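Local coordinates for diol-dehydratase (Roseburia inulinivorans, PDB 5I2A), which dehydrates 1,2-propanediol as a B12-independent lyase of the glycyl radical enzyme family, at residues A[201-204]-A[205-209]; A[217-220]-A[221-225]; A[670-673]-A[674-677]; A[798-801]-A[802-806]. All coordinates share one frame; numbering follows the deposited sequence.

Contact 1: residues A[201-204]-A[205-209]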
# COMPACT_ATOMS: atom_id res chain seq x y z
N SER A 201 0.07 12.03 6.77
CA SER A 201 -0.58 10.87 7.40
C SER A 201 0.35 9.66 7.52
O SER A 201 0.43 9.02 8.57
CB SER A 201 -1.84 10.47 6.63
OG SER A 201 -2.89 11.40 6.80
N THR A 202 1.04 9.33 6.44
CA THR A 202 1.85 8.13 6.39
C THR A 202 3.20 8.33 7.07
O THR A 202 3.69 7.44 7.75
CB THR A 202 2.07 7.67 4.94
OG1 THR A 202 2.53 8.77 4.15
CG2 THR A 202 0.75 7.11 4.34
N LYS A 203 3.80 9.51 6.88
CA LYS A 203 5.07 9.80 7.53
C LYS A 203 4.89 9.80 9.05
O LYS A 203 5.67 9.17 9.78
CB LYS A 203 5.65 11.15 7.07
CG LYS A 203 6.92 11.57 7.82
CD LYS A 203 7.76 12.61 7.05
CE LYS A 203 9.12 12.85 7.73
NZ LYS A 203 9.95 13.90 7.05
N MET A 204 3.87 10.49 9.52
CA MET A 204 3.67 10.63 10.96
C MET A 204 3.27 9.31 11.58
O MET A 204 3.69 9.01 12.68
CB MET A 204 2.64 11.71 11.29
CG MET A 204 3.16 13.13 11.09
SD MET A 204 4.51 13.53 12.24
CE MET A 204 3.74 13.01 13.76
N CYS A 205 2.47 8.50 10.87
CA CYS A 205 2.15 7.18 11.39
C CYS A 205 3.44 6.34 11.59
O CYS A 205 3.60 5.67 12.60
CB CYS A 205 1.19 6.44 10.46
SG CYS A 205 0.54 4.88 11.15
N PHE A 206 4.34 6.37 10.61
CA PHE A 206 5.59 5.63 10.69
C PHE A 206 6.45 6.13 11.86
O PHE A 206 6.96 5.34 12.64
CB PHE A 206 6.37 5.73 9.38
CG PHE A 206 7.74 5.13 9.43
CD1 PHE A 206 7.90 3.75 9.51
CD2 PHE A 206 8.86 5.93 9.39
CE1 PHE A 206 9.17 3.19 9.57
CE2 PHE A 206 10.13 5.38 9.44
CZ PHE A 206 10.29 4.01 9.53
N LEU A 207 6.58 7.45 11.98
CA LEU A 207 7.35 8.04 13.07
C LEU A 207 6.73 7.68 14.44
O LEU A 207 7.46 7.35 15.36
CB LEU A 207 7.47 9.56 12.90
CG LEU A 207 8.26 10.02 11.66
CD1 LEU A 207 8.34 11.54 11.55
CD2 LEU A 207 9.67 9.43 11.65
N GLU A 208 5.40 7.73 14.57
CA GLU A 208 4.77 7.34 15.84
C GLU A 208 5.03 5.88 16.14
O GLU A 208 5.22 5.50 17.29
CB GLU A 208 3.26 7.58 15.83
CG GLU A 208 2.83 9.01 15.57
CD GLU A 208 2.83 9.87 16.81
OE1 GLU A 208 3.37 9.44 17.86
OE2 GLU A 208 2.27 10.99 16.73
N SER A 209 5.01 5.05 15.10
CA SER A 209 5.29 3.63 15.22
C SER A 209 6.70 3.37 15.76
O SER A 209 6.91 2.43 16.53
CB SER A 209 5.14 2.93 13.87
OG SER A 209 3.79 2.97 13.45
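Near the N-terminal end of the long helix 200-233, Lys203 meets Leu207 and Met204 meets Glu208, each pair one turn apart. Four successive i to i+4 backbone bonds carry the turn, from Cys205 N to Ser201 O through to Glu208 N to Met204 O. The bond from Leu207 N to Lys203 O is the straightest of them, with an N-H...O angle of 167°. Leu207 packs against this carbonyl, its CG 3.3 Å from Lys203 O and its CD1 4.0 Å from Lys203 CG. The lysine's extended chain, CG anti to the backbone N (chi1 175°), carries its CH2 groups obliquely across the leucine methyl, and NZ goes beyond it to a salt bridge with Glu189. This helix of the pyruvate formate lyase-like fold lies against helix 171-190, where Met204, Leu207 and Glu208 all touch Met190. Met204 bends at chi2 and again at chi3, bringing CE to 3.9 Å from Glu208 OE2 while SD lies 4.4 Å from Leu207 CD1. Farther on, Cys205 O is gripped twice by Ser209, from opposite faces of the carbonyl plane: OG sits 2.8 Å from Cys205 O, with the amide N of the serine on the other face. Ser201 OG bonds to Tyr140 O of the second subunit, and Cys205 packs on that tyrosine.

Contact 2: residues A[217-220]-A[221-225]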
# COMPACT_ATOMS: atom_id res chain seq x y z
N VAL A 217 10.95 -1.78 23.59
CA VAL A 217 12.23 -2.40 23.89
C VAL A 217 12.71 -1.93 25.27
O VAL A 217 13.30 -2.70 26.02
CB VAL A 217 13.28 -2.06 22.82
CG1 VAL A 217 14.64 -2.65 23.19
CG2 VAL A 217 12.81 -2.56 21.44
N ILE A 218 12.46 -0.67 25.60
CA ILE A 218 12.83 -0.13 26.90
C ILE A 218 12.08 -0.89 27.97
O ILE A 218 12.66 -1.35 28.96
CB ILE A 218 12.54 1.36 27.01
CG1 ILE A 218 13.47 2.13 26.06
CG2 ILE A 218 12.70 1.84 28.46
CD1 ILE A 218 13.13 3.59 25.87
N THR A 219 10.78 -1.05 27.74
CA THR A 219 9.93 -1.86 28.59
C THR A 219 10.51 -3.26 28.77
O THR A 219 10.52 -3.80 29.88
CB THR A 219 8.52 -1.97 28.02
OG1 THR A 219 7.88 -0.69 28.08
CG2 THR A 219 7.70 -2.99 28.81
N TYR A 220 10.97 -3.84 27.67
CA TYR A 220 11.47 -5.21 27.69
C TYR A 220 12.68 -5.32 28.64
O TYR A 220 12.73 -6.20 29.48
CB TYR A 220 11.86 -5.67 26.28
CG TYR A 220 12.17 -7.14 26.18
CD1 TYR A 220 11.20 -8.09 26.43
CD2 TYR A 220 13.44 -7.58 25.81
CE1 TYR A 220 11.47 -9.44 26.33
CE2 TYR A 220 13.72 -8.92 25.70
CZ TYR A 220 12.74 -9.85 25.97
OH TYR A 220 13.02 -11.19 25.88
N ALA A 221 13.62 -4.40 28.49
CA ALA A 221 14.81 -4.36 29.31
C ALA A 221 14.46 -4.25 30.80
O ALA A 221 15.06 -4.91 31.65
CB ALA A 221 15.70 -3.22 28.89
N ASN A 222 13.49 -3.41 31.10
CA ASN A 222 13.08 -3.17 32.46
C ASN A 222 12.37 -4.38 33.06
O ASN A 222 12.39 -4.57 34.28
CB ASN A 222 12.20 -1.92 32.54
CG ASN A 222 13.03 -0.67 32.67
OD1 ASN A 222 13.36 -0.25 33.78
ND2 ASN A 222 13.41 -0.08 31.54
N ARG A 223 11.77 -5.22 32.22
CA ARG A 223 11.24 -6.49 32.71
C ARG A 223 12.38 -7.37 33.25
O ARG A 223 12.21 -8.08 34.24
CB ARG A 223 10.46 -7.22 31.62
CG ARG A 223 9.18 -6.51 31.19
CD ARG A 223 8.44 -7.32 30.15
NE ARG A 223 7.99 -8.60 30.68
CZ ARG A 223 7.79 -9.69 29.94
NH1 ARG A 223 8.02 -9.66 28.63
NH2 ARG A 223 7.39 -10.81 30.51
N TYR A 224 13.54 -7.32 32.61
CA TYR A 224 14.70 -8.09 33.07
C TYR A 224 15.27 -7.52 34.36
O TYR A 224 15.68 -8.27 35.24
CB TYR A 224 15.78 -8.16 31.98
CG TYR A 224 15.46 -9.25 30.98
CD1 TYR A 224 15.86 -10.56 31.20
CD2 TYR A 224 14.71 -8.98 29.84
CE1 TYR A 224 15.55 -11.57 30.31
CE2 TYR A 224 14.38 -9.98 28.94
CZ TYR A 224 14.80 -11.26 29.17
OH TYR A 224 14.47 -12.25 28.27
N ALA A 225 15.30 -6.19 34.48
CA ALA A 225 15.75 -5.55 35.70
C ALA A 225 14.88 -6.00 36.88
O ALA A 225 15.39 -6.33 37.95
CB ALA A 225 15.72 -4.05 35.55
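Tyr220 and Tyr224, one turn apart in the middle of helix 200-233, form an edge-to-face (T-shaped) aromatic pair, with ring planes at 75°. Tyr220 has the most surface buried by the contact. With CG anti to its backbone nitrogen (chi1 -170°), its ring stands out from the helix, nearly square to the axis, and Tyr224 slants back to meet one face. CE2 of Tyr224 comes over that face near the rim, 3.4 Å from Tyr220 CZ, and the two hydroxyls join at 3.0 Å, Tyr224 OH donating to Tyr220 OH. Ser77 N in turn donates to Tyr224 OH, fixing the second ring. Replacing Tyr220 by a leucine would probably leave the edge of Tyr224 without an aromatic face and its hydroxyl proton without this acceptor. Arg223 approaches the same ring at its edge: the chain bends at chi3 and NH1 stands 4.2 Å from Tyr220 CE1, while its hydrogen bonds go to Leu61 O and Leu64 O around the end of helix 49-63. Ala221, whose amide bonds to Val217 O at 3.0 Å, packs on Phe271 of helix 262-279. On another side of the helix the amide of Asn222 turns back: ND2 donates almost linearly (174°) to Ile218 O at 3.0 Å, from above the carbonyl plane, sharing that oxygen with the backbone Asn222 N.

Contact 3: residues A[670-673]-A[674-677]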
# COMPACT_ATOMS: atom_id res chain seq x y z
N ALA A 670 31.16 -18.21 -18.23
CA ALA A 670 29.89 -18.72 -17.75
C ALA A 670 29.39 -17.95 -16.54
O ALA A 670 28.19 -17.72 -16.41
CB ALA A 670 30.01 -20.20 -17.42
N ALA A 671 30.30 -17.57 -15.64
CA ALA A 671 29.94 -16.75 -14.50
C ALA A 671 29.27 -15.45 -14.97
O ALA A 671 28.26 -15.02 -14.41
CB ALA A 671 31.15 -16.45 -13.64
N TYR A 672 29.82 -14.85 -16.03
CA TYR A 672 29.25 -13.62 -16.58
C TYR A 672 27.82 -13.80 -17.09
O TYR A 672 27.05 -12.86 -17.06
CB TYR A 672 30.12 -13.09 -17.72
CG TYR A 672 31.24 -12.16 -17.29
CD1 TYR A 672 31.04 -11.19 -16.32
CD2 TYR A 672 32.49 -12.26 -17.87
CE1 TYR A 672 32.06 -10.33 -15.95
CE2 TYR A 672 33.53 -11.41 -17.50
CZ TYR A 672 33.32 -10.46 -16.55
OH TYR A 672 34.36 -9.63 -16.20
N PHE A 673 27.47 -15.00 -17.57
CA PHE A 673 26.10 -15.27 -18.01
C PHE A 673 25.10 -15.13 -16.85
O PHE A 673 23.88 -15.02 -17.06
CB PHE A 673 25.98 -16.68 -18.62
CG PHE A 673 26.57 -16.80 -20.00
CD1 PHE A 673 27.10 -15.69 -20.64
CD2 PHE A 673 26.58 -18.01 -20.66
CE1 PHE A 673 27.64 -15.79 -21.93
CE2 PHE A 673 27.12 -18.12 -21.94
CZ PHE A 673 27.65 -17.01 -22.57
N TYR A 674 25.62 -15.16 -15.62
CA TYR A 674 24.80 -14.98 -14.44
C TYR A 674 24.98 -13.57 -13.86
O TYR A 674 23.99 -12.89 -13.58
CB TYR A 674 25.14 -16.02 -13.37
CG TYR A 674 24.29 -15.91 -12.11
CD1 TYR A 674 22.98 -16.35 -12.09
CD2 TYR A 674 24.82 -15.38 -10.94
CE1 TYR A 674 22.21 -16.25 -10.94
CE2 TYR A 674 24.06 -15.29 -9.78
CZ TYR A 674 22.76 -15.73 -9.79
OH TYR A 674 21.99 -15.63 -8.65
N THR A 675 26.22 -13.12 -13.72
CA THR A 675 26.49 -11.88 -13.00
C THR A 675 26.22 -10.61 -13.82
O THR A 675 25.86 -9.60 -13.25
CB THR A 675 27.95 -11.82 -12.50
OG1 THR A 675 28.85 -11.94 -13.61
CG2 THR A 675 28.22 -12.97 -11.50
N ARG A 676 26.40 -10.65 -15.13
CA ARG A 676 26.19 -9.45 -15.92
C ARG A 676 24.71 -9.12 -16.12
O ARG A 676 24.33 -7.97 -15.95
CB ARG A 676 26.88 -9.56 -17.27
CG ARG A 676 27.93 -8.49 -17.43
CD ARG A 676 28.72 -8.64 -18.70
NE ARG A 676 30.10 -8.27 -18.47
CZ ARG A 676 31.13 -8.85 -19.08
NH1 ARG A 676 30.91 -9.82 -19.95
NH2 ARG A 676 32.36 -8.44 -18.82
N PRO A 677 23.87 -10.11 -16.47
CA PRO A 677 22.46 -9.74 -16.57
C PRO A 677 21.89 -9.23 -15.25
O PRO A 677 21.12 -8.26 -15.24
CB PRO A 677 21.79 -11.06 -16.98
CG PRO A 677 22.85 -11.81 -17.70
CD PRO A 677 24.11 -11.49 -16.94
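A cation-pi stack of Arg676 on Tyr672 dominates this turn near the C-terminal end of helix 661-678. The guanidinium lies nearly flat on one face of the ring, planes 13° apart, with CZ of Arg676 3.5 Å from the centroid of the Tyr672 ring. NH2 sits over the rim, 3.2 Å from Tyr672 CZ, and NH1 lies over the CG end. The arginine bends at chi3 to lay the group down, and its chi1 of -118° departs from the usual staggered values. The phenol is anchored beyond the stack by a hydrogen bond between Tyr672 OH and Asp745 OD2.

The helix kinks here: Tyr674 N makes no i to i+4 bond, taking Ala671 O instead, and Pro677 has no N-H. Ala671 O accepts both Thr675 N and Tyr674 N, each at 2.9 Å; the second is an i to i+3 bond that reaches the oxygen from well above the carbonyl plane. Arg676 N then bonds to Tyr672 O in the regular way.

Among the van der Waals contacts, Pro677 sets CD 3.2 Å from Tyr672 O and CG 3.4 Å from Phe673 O. Thr675 OG1 comes obliquely to the tyrosine ring, 3.6 Å from Tyr672 CD1.

Ala670 and Ala671 pack on helix 558-574, Phe673, Tyr674 and Pro677 on helix 489-521, while Tyr674 reaches strand 548-556 through Pro553 O and meets Phe456 of strand 454-457.

Contact 4: residues A[798-801]-A[802-806]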
# COMPACT_ATOMS: atom_id res chain seq x y z
N LEU A 798 36.57 -37.05 10.53
CA LEU A 798 35.19 -36.87 10.08
C LEU A 798 34.48 -38.22 9.94
O LEU A 798 33.33 -38.33 10.33
CB LEU A 798 35.15 -36.11 8.76
CG LEU A 798 35.71 -34.67 8.76
CD1 LEU A 798 35.50 -34.05 7.41
CD2 LEU A 798 35.06 -33.83 9.83
N LEU A 799 35.17 -39.22 9.39
CA LEU A 799 34.60 -40.57 9.28
C LEU A 799 34.29 -41.15 10.65
O LEU A 799 33.22 -41.71 10.85
CB LEU A 799 35.53 -41.51 8.51
CG LEU A 799 35.74 -41.15 7.04
CD1 LEU A 799 36.78 -42.05 6.39
CD2 LEU A 799 34.42 -41.21 6.27
N ASP A 800 35.21 -41.01 11.61
CA ASP A 800 34.96 -41.51 12.96
C ASP A 800 33.78 -40.80 13.63
O ASP A 800 33.03 -41.41 14.39
CB ASP A 800 36.20 -41.37 13.85
CG ASP A 800 36.15 -42.29 15.08
OD1 ASP A 800 35.71 -43.44 14.92
OD2 ASP A 800 36.52 -41.87 16.19
N ALA A 801 33.61 -39.51 13.34
CA ALA A 801 32.51 -38.74 13.91
C ALA A 801 31.17 -39.19 13.32
O ALA A 801 30.13 -39.10 13.97
CB ALA A 801 32.71 -37.24 13.69
N GLN A 802 31.21 -39.70 12.09
CA GLN A 802 30.03 -40.31 11.50
C GLN A 802 29.70 -41.63 12.17
O GLN A 802 28.54 -41.88 12.48
CB GLN A 802 30.22 -40.55 10.00
CG GLN A 802 30.02 -39.32 9.15
CD GLN A 802 29.87 -39.65 7.68
OE1 GLN A 802 30.56 -40.52 7.16
NE2 GLN A 802 28.94 -38.97 7.00
N ALA A 803 30.72 -42.45 12.41
CA ALA A 803 30.53 -43.78 12.99
C ALA A 803 30.19 -43.72 14.48
O ALA A 803 29.42 -44.53 14.98
CB ALA A 803 31.77 -44.64 12.76
N HIS A 804 30.79 -42.77 15.19
CA HIS A 804 30.60 -42.65 16.63
C HIS A 804 30.39 -41.21 17.04
O HIS A 804 31.29 -40.61 17.62
CB HIS A 804 31.81 -43.23 17.37
CG HIS A 804 32.20 -44.60 16.92
ND1 HIS A 804 31.55 -45.74 17.36
CD2 HIS A 804 33.16 -45.02 16.06
CE1 HIS A 804 32.09 -46.80 16.79
NE2 HIS A 804 33.07 -46.39 16.00
N PRO A 805 29.21 -40.65 16.75
CA PRO A 805 28.97 -39.23 17.04
C PRO A 805 29.10 -38.87 18.51
O PRO A 805 29.42 -37.73 18.85
CB PRO A 805 27.53 -38.99 16.55
CG PRO A 805 26.90 -40.36 16.48
CD PRO A 805 28.04 -41.29 16.12
N GLU A 806 28.88 -39.83 19.39
CA GLU A 806 28.93 -39.55 20.82
C GLU A 806 30.35 -39.15 21.29
O GLU A 806 30.50 -38.59 22.37
CB GLU A 806 28.42 -40.75 21.63
CG GLU A 806 29.36 -41.97 21.65
CD GLU A 806 29.39 -42.76 20.35
OE1 GLU A 806 28.64 -42.43 19.40
OE2 GLU A 806 30.18 -43.73 20.28
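His804 meets Asp800 at the C-terminal end of helix 795-803, in the glycine radical region of the chain. Its amide makes the closing i to i+4 bond, His804 N to Asp800 O at 2.7 Å, and the residue then leaves helical geometry (phi -137°) ahead of Pro805. CB of His804 stands 3.7 Å from Asp800 O, and CG is a little farther from the same oxygen. CG lies anti to the carbonyl carbon (chi1 -51°), which turns the ring back toward the aspartate. CD2 makes the closest approach, 3.2 Å from Asp800 OD1, which lies in the ring plane at its edge; NE2 is 4.1 Å from Asp800 OD1. The carboxylate is turned 62° from the ring, and its other oxygen, OD2, is held by Lys807 and Tyr808. A serine in place of His804 would take away the ring edge that CD2 sets against OD1, and would probably leave the carboxylate freer to turn. Gln802 points another way, NE2 bonding Asp831 and Gln830 of helix 827-835. Past the helix end, Ala801 O faces a proline that has no N-H to offer, with Pro805 CA 3.3 Å from Ala801 O.

Overall arrangement
The four contacts come in series along the chain; contacts 1 to 3 each lie within one helix, while contact 4 runs off helix 795-803 into a 3-10 turn. Contacts 1 and 2 share helix 200-233, their centres about 24 Å apart; contact 1 borders the second subunit, whereas contact 2 is covered by helices of its own chain. Contact 3, on helix 661-678, lies across the chain's centre from contact 2, about 49 Å away centre to centre. Contact 4, in the glycine radical region, is about 56 Å from contact 1 between centres. None touches another. All lie 22 to 32 Å from the chain's centre, consistent with helices packed around the central barrel of glycyl radical enzymes.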